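Local coordinates for periplasmic binding protein (Veillonella parvula, PDB 4MO9), which probably binds a solute, perhaps an iron-chelate complex, in the cleft between its two lobes for delivery to a membrane transporter, as other TroA-like periplasmic binding proteins do, at residues A228-A233 and A325-L330; Y222-L227 and Y311-G316. All blocks are in the same frame, centred on the assembly; numbering follows the deposited sequence.

Contact 1 of 2, residues A228-A233 and A325-L330; sequences ATMAGA and AVFEYL
The methyl group of A231, just past the end of helix 224-230, meets the side of L330, and here the two segments come closest. A231 CB lies 3.7 Å from L330 CB, with the CA atoms of the two residues 6.0 Å apart, a spacing that a residue as small as alanine permits. The leucine also reaches along the last turn of helix 224-230. With CG anti to the carbonyl carbon (chi1 -70°), its branch extends back beside the helix, and L330 CD1 comes within 3.8 Å of A228 N. This half of the interface is buried and wholly apolar between the side chains, and F334, one turn further along helix 324-334, covers A228 and A231 as well.

The helix stops at this point in a Schellman motif. A233 N donates to A228 O and G232 N to T229 O, and G232, with phi at +92°, is the C-prime residue, whose positive phi ends the helix.

Looser contact lies on the other side. M230, a partly exposed selenomethionine, sends its chain out extended and then bends it at chi3, carrying the terminal methyl to the rim of F327: M230 CE to F327 CE2 is 3.9 Å, close to the ring plane. M230 SE stands 5.4 Å from the centroid of the F327 ring, an oblique Met-aromatic contact. L189 of the long helix 171-194 also touches M230.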
ATOM      1  N   ALA A 228     -11.168   1.054   6.682  1.00 31.17           N
ATOM      2  CA  ALA A 228     -12.460   0.389   6.894  1.00 29.90           C
ATOM      3  C   ALA A 228     -13.509   1.383   7.401  1.00 31.53           C
ATOM      4  O   ALA A 228     -14.668   1.357   6.978  1.00 33.83           O
ATOM      5  CB  ALA A 228     -12.303  -0.761   7.865  1.00 31.11           C
ATOM      6  N   THR A 229     -13.097   2.261   8.306  1.00 32.31           N
ATOM      7  CA  THR A 229     -13.982   3.316   8.796  1.00 34.79           C
ATOM      8  C   THR A 229     -14.445   4.264   7.679  1.00 33.92           C
ATOM      9  O   THR A 229     -15.630   4.600   7.593  1.00 32.68           O
ATOM     10  CB  THR A 229     -13.298   4.114   9.915  1.00 37.92           C
ATOM     11  OG1 THR A 229     -13.067   3.238  11.028  1.00 37.53           O
ATOM     12  CG2 THR A 229     -14.173   5.280  10.360  1.00 39.20           C
HETATM   13  N   MSE A 230     -13.522   4.682   6.816  1.00 31.54           N
HETATM   14  CA  MSE A 230     -13.875   5.574   5.713  1.00 31.88           C
HETATM   15  C   MSE A 230     -14.822   4.912   4.722  1.00 33.43           C
HETATM   16  O   MSE A 230     -15.607   5.592   4.051  1.00 32.76           O
HETATM   17  CB  MSE A 230     -12.616   6.040   4.974  1.00 30.70           C
HETATM   18  CG  MSE A 230     -11.622   6.763   5.859  1.00 35.96           C
HETATM   19 SE   MSE A 230     -10.159   7.538   4.786  0.71 52.62          SE
HETATM   20  CE  MSE A 230     -11.290   8.500   3.527  1.00 35.92           C
ATOM     21  N   ALA A 231     -14.725   3.586   4.620  1.00 30.13           N
ATOM     22  CA  ALA A 231     -15.552   2.807   3.712  1.00 31.10           C
ATOM     23  C   ALA A 231     -16.859   2.388   4.382  1.00 33.15           C
ATOM     24  O   ALA A 231     -17.607   1.582   3.828  1.00 35.46           O
ATOM     25  CB  ALA A 231     -14.793   1.572   3.233  1.00 29.21           C
ATOM     26  N   GLY A 232     -17.132   2.910   5.578  1.00 33.04           N
ATOM     27  CA  GLY A 232     -18.450   2.764   6.174  1.00 32.01           C
ATOM     28  C   GLY A 232     -18.640   1.563   7.084  1.00 35.62           C
ATOM     29  O   GLY A 232     -19.778   1.117   7.288  1.00 36.87           O
ATOM     30  N   ALA A 233     -17.551   1.040   7.647  1.00 34.04           N
ATOM     31  CA  ALA A 233     -17.668  -0.078   8.589  1.00 37.40           C
ATOM     32  C   ALA A 233     -17.511   0.346  10.053  1.00 38.09           C
ATOM     33  O   ALA A 233     -16.914   1.392  10.354  1.00 38.56           O
ATOM     34  CB  ALA A 233     -16.673  -1.166   8.253  1.00 36.87           C
ATOM     35  N   ALA A 325      -8.111   0.705  -5.391  1.00 28.64           N
ATOM     36  CA  ALA A 325      -8.697  -0.637  -5.411  1.00 29.85           C
ATOM     37  C   ALA A 325      -9.068  -1.122  -4.009  1.00 28.93           C
ATOM     38  O   ALA A 325     -10.011  -1.913  -3.845  1.00 28.63           O
ATOM     39  CB  ALA A 325      -7.753  -1.623  -6.078  1.00 29.42           C
ATOM     40  N   VAL A 326      -8.320  -0.679  -3.002  1.00 28.00           N
ATOM     41  CA  VAL A 326      -8.614  -1.083  -1.626  1.00 28.38           C
ATOM     42  C   VAL A 326      -9.866  -0.364  -1.131  1.00 29.02           C
ATOM     43  O   VAL A 326     -10.719  -0.968  -0.472  1.00 28.01           O
ATOM     44  CB  VAL A 326      -7.451  -0.765  -0.681  1.00 29.87           C
ATOM     45  CG1 VAL A 326      -7.811  -1.146   0.744  1.00 27.88           C
ATOM     46  CG2 VAL A 326      -6.200  -1.515  -1.116  1.00 29.21           C
ATOM     47  N   PHE A 327      -9.971   0.924  -1.444  1.00 25.31           N
ATOM     48  CA  PHE A 327     -11.173   1.695  -1.105  1.00 26.96           C
ATOM     49  C   PHE A 327     -12.401   1.005  -1.696  1.00 28.32           C
ATOM     50  O   PHE A 327     -13.415   0.833  -1.016  1.00 28.59           O
ATOM     51  CB  PHE A 327     -11.074   3.137  -1.647  1.00 25.86           C
ATOM     52  CG  PHE A 327     -10.292   4.084  -0.768  1.00 27.63           C
ATOM     53  CD1 PHE A 327      -8.910   4.181  -0.885  1.00 27.79           C
ATOM     54  CD2 PHE A 327     -10.943   4.917   0.140  1.00 30.31           C
ATOM     55  CE1 PHE A 327      -8.180   5.073  -0.097  1.00 29.15           C
ATOM     56  CE2 PHE A 327     -10.217   5.826   0.943  1.00 31.94           C
ATOM     57  CZ  PHE A 327      -8.830   5.906   0.815  1.00 29.67           C
ATOM     58  N   GLU A 328     -12.300   0.596  -2.958  1.00 28.70           N
ATOM     59  CA  GLU A 328     -13.402  -0.092  -3.630  1.00 29.88           C
ATOM     60  C   GLU A 328     -13.708  -1.455  -3.010  1.00 30.17           C
ATOM     61  O   GLU A 328     -14.873  -1.809  -2.799  1.00 29.43           O
ATOM     62  CB  GLU A 328     -13.088  -0.261  -5.115  1.00 29.72           C
ATOM     63  CG  GLU A 328     -13.069   1.048  -5.913  1.00 28.91           C
ATOM     64  CD  GLU A 328     -12.892   0.795  -7.395  1.00 32.57           C
ATOM     65  OE1 GLU A 328     -12.220  -0.206  -7.750  1.00 34.60           O
ATOM     66  OE2 GLU A 328     -13.436   1.572  -8.211  1.00 32.20           O
ATOM     67  N   TYR A 329     -12.663  -2.219  -2.708  1.00 30.79           N
ATOM     68  CA  TYR A 329     -12.856  -3.557  -2.123  1.00 31.62           C
ATOM     69  C   TYR A 329     -13.543  -3.494  -0.769  1.00 30.26           C
ATOM     70  O   TYR A 329     -14.424  -4.301  -0.471  1.00 31.34           O
ATOM     71  CB  TYR A 329     -11.515  -4.277  -1.972  1.00 28.72           C
ATOM     72  CG  TYR A 329     -11.670  -5.711  -1.517  1.00 29.82           C
ATOM     73  CD1 TYR A 329     -11.287  -6.113  -0.242  1.00 30.15           C
ATOM     74  CD2 TYR A 329     -12.213  -6.664  -2.369  1.00 31.29           C
ATOM     75  CE1 TYR A 329     -11.432  -7.438   0.167  1.00 30.16           C
ATOM     76  CE2 TYR A 329     -12.364  -7.991  -1.969  1.00 33.78           C
ATOM     77  CZ  TYR A 329     -11.975  -8.369  -0.703  1.00 33.09           C
ATOM     78  OH  TYR A 329     -12.130  -9.691  -0.316  1.00 33.52           O
ATOM     79  N   LEU A 330     -13.141  -2.539   0.064  1.00 30.84           N
ATOM     80  CA  LEU A 330     -13.733  -2.438   1.396  1.00 29.65           C
ATOM     81  C   LEU A 330     -15.199  -2.021   1.297  1.00 30.99           C
ATOM     82  O   LEU A 330     -16.057  -2.621   1.933  1.00 31.30           O
ATOM     83  CB  LEU A 330     -12.954  -1.456   2.269  1.00 27.10           C
ATOM     84  CG  LEU A 330     -11.565  -1.898   2.720  1.00 27.97           C
ATOM     85  CD1 LEU A 330     -10.819  -0.710   3.318  1.00 29.67           C
ATOM     86  CD2 LEU A 330     -11.667  -3.040   3.732  1.00 32.90           C
TER

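Contact 2 of 2, residues Y222-L227 and Y311-G316; sequences YSWGAL and YSAHHG
W224 and H315 are joined by one side-chain hydrogen bond, and the remaining contacts gather around the same indole. Among polar interactions, W224 NE1 donates to H315 ND1 over 3.0 Å. The bond is bent, with 141° at the hydrogen: the indole nitrogen sits in the imidazole plane, whereas the acceptor is tilted out of the indole plane. A torsion places the acceptor there, since H315 CG is anti to its own backbone N (chi1 -165°), which swings the ring out from the chain toward the tryptophan. A second polar bond shapes the turn itself, G316 N donating to H314 ND1 over 2.9 Å from within the plane of the H314 ring. The two neighbouring histidines therefore both accept through ND1, one from across the contact and one from its own loop.

Between the aromatic groups the meeting is rim to rim. The five-membered ring of W224 and the imidazole of H315 have centroids 5.2 Å apart and planes inclined by only 18°, but neither ring lies over the other.

The benzo half of the indole makes the remaining contacts. W224 CH2 packs on A313 CB at 3.7 Å, and H314 O lies at the ring edge, 3.5 Å from W224 CZ2. V326, M263 and P318 also touch this buried side chain.

The arrangement pairs the first turn of a helix with the loop that leaves the end of strand 310-313 of the mixed sheet, in an alpha/beta lobe. The side chain of H315 is about 9 Å from the bound trimethylamine oxide, consistent with a place beside the cleft where TroA-like proteins receive their solutes.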
ATOM      1  N   TYR A 222      -6.294   4.017  12.229  1.00 41.66           N
ATOM      2  CA  TYR A 222      -4.946   3.702  11.764  1.00 39.40           C
ATOM      3  C   TYR A 222      -4.956   2.609  10.701  1.00 38.58           C
ATOM      4  O   TYR A 222      -5.550   1.547  10.918  1.00 35.67           O
ATOM      5  CB  TYR A 222      -4.051   3.267  12.927  1.00 40.33           C
ATOM      6  CG  TYR A 222      -2.680   2.843  12.458  1.00 39.81           C
ATOM      7  CD1 TYR A 222      -1.775   3.778  11.971  1.00 44.60           C
ATOM      8  CD2 TYR A 222      -2.293   1.514  12.489  1.00 40.37           C
ATOM      9  CE1 TYR A 222      -0.521   3.396  11.528  1.00 46.27           C
ATOM     10  CE2 TYR A 222      -1.044   1.121  12.053  1.00 42.43           C
ATOM     11  CZ  TYR A 222      -0.160   2.065  11.573  1.00 47.13           C
ATOM     12  OH  TYR A 222       1.087   1.671  11.134  1.00 47.89           O
ATOM     13  N   SER A 223      -4.309   2.880   9.563  1.00 34.69           N
ATOM     14  CA  SER A 223      -4.064   1.862   8.538  1.00 31.84           C
ATOM     15  C   SER A 223      -5.376   1.211   8.085  1.00 30.31           C
ATOM     16  O   SER A 223      -6.336   1.921   7.787  1.00 26.86           O
ATOM     17  CB  SER A 223      -3.075   0.815   9.074  1.00 31.75           C
ATOM     18  OG  SER A 223      -2.733  -0.137   8.077  1.00 34.12           O
ATOM     19  N   TRP A 224      -5.426  -0.125   8.051  1.00 29.23           N
ATOM     20  CA  TRP A 224      -6.643  -0.831   7.639  1.00 29.99           C
ATOM     21  C   TRP A 224      -7.874  -0.381   8.439  1.00 28.31           C
ATOM     22  O   TRP A 224      -9.001  -0.368   7.916  1.00 30.09           O
ATOM     23  CB  TRP A 224      -6.476  -2.364   7.771  1.00 29.60           C
ATOM     24  CG  TRP A 224      -5.680  -2.949   6.648  1.00 29.39           C
ATOM     25  CD1 TRP A 224      -4.356  -3.292   6.668  1.00 32.31           C
ATOM     26  CD2 TRP A 224      -6.144  -3.209   5.318  1.00 30.27           C
ATOM     27  NE1 TRP A 224      -3.970  -3.764   5.429  1.00 31.40           N
ATOM     28  CE2 TRP A 224      -5.050  -3.725   4.583  1.00 30.73           C
ATOM     29  CE3 TRP A 224      -7.377  -3.060   4.675  1.00 31.18           C
ATOM     30  CZ2 TRP A 224      -5.159  -4.101   3.240  1.00 29.09           C
ATOM     31  CZ3 TRP A 224      -7.490  -3.431   3.348  1.00 30.22           C
ATOM     32  CH2 TRP A 224      -6.384  -3.944   2.639  1.00 31.47           C
ATOM     33  N   GLY A 225      -7.671  -0.034   9.703  1.00 27.74           N
ATOM     34  CA  GLY A 225      -8.781   0.423  10.523  1.00 32.43           C
ATOM     35  C   GLY A 225      -9.312   1.770  10.053  1.00 33.95           C
ATOM     36  O   GLY A 225     -10.521   2.019  10.094  1.00 33.61           O
ATOM     37  N   ALA A 226      -8.411   2.649   9.619  1.00 32.56           N
ATOM     38  CA  ALA A 226      -8.841   3.943   9.093  1.00 34.02           C
ATOM     39  C   ALA A 226      -9.591   3.760   7.776  1.00 33.57           C
ATOM     40  O   ALA A 226     -10.628   4.391   7.544  1.00 32.67           O
ATOM     41  CB  ALA A 226      -7.651   4.885   8.909  1.00 37.13           C
ATOM     42  N   LEU A 227      -9.052   2.910   6.905  1.00 30.91           N
ATOM     43  CA  LEU A 227      -9.669   2.652   5.613  1.00 29.99           C
ATOM     44  C   LEU A 227     -11.049   2.013   5.771  1.00 31.47           C
ATOM     45  O   LEU A 227     -11.998   2.390   5.073  1.00 31.27           O
ATOM     46  CB  LEU A 227      -8.773   1.748   4.769  1.00 29.02           C
ATOM     47  CG  LEU A 227      -7.440   2.355   4.328  1.00 28.91           C
ATOM     48  CD1 LEU A 227      -6.563   1.272   3.705  1.00 30.20           C
ATOM     49  CD2 LEU A 227      -7.680   3.470   3.332  1.00 29.62           C
ATOM     50  N   TYR A 311     -13.313 -12.571   4.368  1.00 33.61           N
ATOM     51  CA  TYR A 311     -12.658 -11.989   3.201  1.00 31.68           C
ATOM     52  C   TYR A 311     -11.165 -11.837   3.443  1.00 32.71           C
ATOM     53  O   TYR A 311     -10.687 -12.042   4.557  1.00 33.61           O
ATOM     54  CB  TYR A 311     -13.239 -10.598   2.917  1.00 30.63           C
ATOM     55  CG  TYR A 311     -14.714 -10.618   2.625  1.00 32.74           C
ATOM     56  CD1 TYR A 311     -15.649 -10.640   3.655  1.00 34.78           C
ATOM     57  CD2 TYR A 311     -15.175 -10.633   1.324  1.00 33.61           C
ATOM     58  CE1 TYR A 311     -17.013 -10.680   3.390  1.00 35.75           C
ATOM     59  CE2 TYR A 311     -16.538 -10.669   1.046  1.00 37.12           C
ATOM     60  CZ  TYR A 311     -17.446 -10.696   2.084  1.00 36.03           C
ATOM     61  OH  TYR A 311     -18.791 -10.718   1.813  1.00 35.12           O
ATOM     62  N   SER A 312     -10.433 -11.456   2.397  1.00 33.23           N
ATOM     63  CA  SER A 312      -9.001 -11.201   2.515  1.00 31.54           C
ATOM     64  C   SER A 312      -8.575 -10.224   1.428  1.00 27.65           C
ATOM     65  O   SER A 312      -9.010 -10.347   0.283  1.00 29.70           O
ATOM     66  CB  SER A 312      -8.220 -12.521   2.379  1.00 36.24           C
ATOM     67  OG  SER A 312      -6.816 -12.276   2.443  1.00 37.66           O
ATOM     68  N   ALA A 313      -7.759  -9.234   1.795  1.00 29.87           N
ATOM     69  CA  ALA A 313      -7.184  -8.302   0.836  1.00 29.67           C
ATOM     70  C   ALA A 313      -5.683  -8.253   1.085  1.00 29.73           C
ATOM     71  O   ALA A 313      -5.234  -8.549   2.193  1.00 32.85           O
ATOM     72  CB  ALA A 313      -7.796  -6.918   0.999  1.00 29.47           C
ATOM     73  N   HIS A 314      -4.910  -7.892   0.065  1.00 28.58           N
ATOM     74  CA  HIS A 314      -3.451  -7.892   0.158  1.00 28.70           C
ATOM     75  C   HIS A 314      -2.943  -6.726   1.018  1.00 31.39           C
ATOM     76  O   HIS A 314      -3.245  -5.558   0.736  1.00 30.84           O
ATOM     77  CB  HIS A 314      -2.834  -7.817  -1.252  1.00 29.70           C
ATOM     78  CG  HIS A 314      -1.369  -8.134  -1.294  1.00 31.98           C
ATOM     79  ND1 HIS A 314      -0.416  -7.317  -0.727  1.00 32.99           N
ATOM     80  CD2 HIS A 314      -0.695  -9.183  -1.828  1.00 34.46           C
ATOM     81  CE1 HIS A 314       0.782  -7.846  -0.906  1.00 32.11           C
ATOM     82  NE2 HIS A 314       0.642  -8.977  -1.574  1.00 32.69           N
ATOM     83  N   HIS A 315      -2.148  -7.054   2.038  1.00 30.39           N
ATOM     84  CA  HIS A 315      -1.621  -6.107   3.031  1.00 32.48           C
ATOM     85  C   HIS A 315      -0.767  -4.992   2.430  1.00 31.86           C
ATOM     86  O   HIS A 315      -0.612  -3.920   3.032  1.00 32.09           O
ATOM     87  CB  HIS A 315      -0.808  -6.893   4.073  1.00 33.67           C
ATOM     88  CG  HIS A 315      -0.510  -6.140   5.336  1.00 36.56           C
ATOM     89  ND1 HIS A 315      -1.429  -5.324   5.957  1.00 38.11           N
ATOM     90  CD2 HIS A 315       0.597  -6.123   6.116  1.00 37.30           C
ATOM     91  CE1 HIS A 315      -0.893  -4.816   7.057  1.00 38.03           C
ATOM     92  NE2 HIS A 315       0.334  -5.289   7.178  1.00 38.66           N
ATOM     93  N   GLY A 316      -0.208  -5.234   1.245  1.00 35.08           N
ATOM     94  CA  GLY A 316       0.719  -4.283   0.644  1.00 34.78           C
ATOM     95  C   GLY A 316       0.073  -3.341  -0.358  1.00 33.54           C
ATOM     96  O   GLY A 316       0.755  -2.563  -1.025  1.00 32.02           O
TER

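In the fold
Helix 224-230 is common to both contacts, whose centres are 9 Å apart. Its first turn serves contact 2 and its end contact 1. Along the chain the segments alternate, 222-227, 228-233, 311-316 and then 325-330, because strand 310-313 is followed by helix 324-334 and both return to the same helix. The contacts also touch directly: V326 CG1 packs on W224 CZ3 at 3.5 Å, and Y329 OH and S312 O probably share a hydrogen bond. Together they tie one lobe's mixed sheet to its helices, from the side facing the bound trimethylamine oxide outward to the long helix 171-194, which probably connects the two lobes.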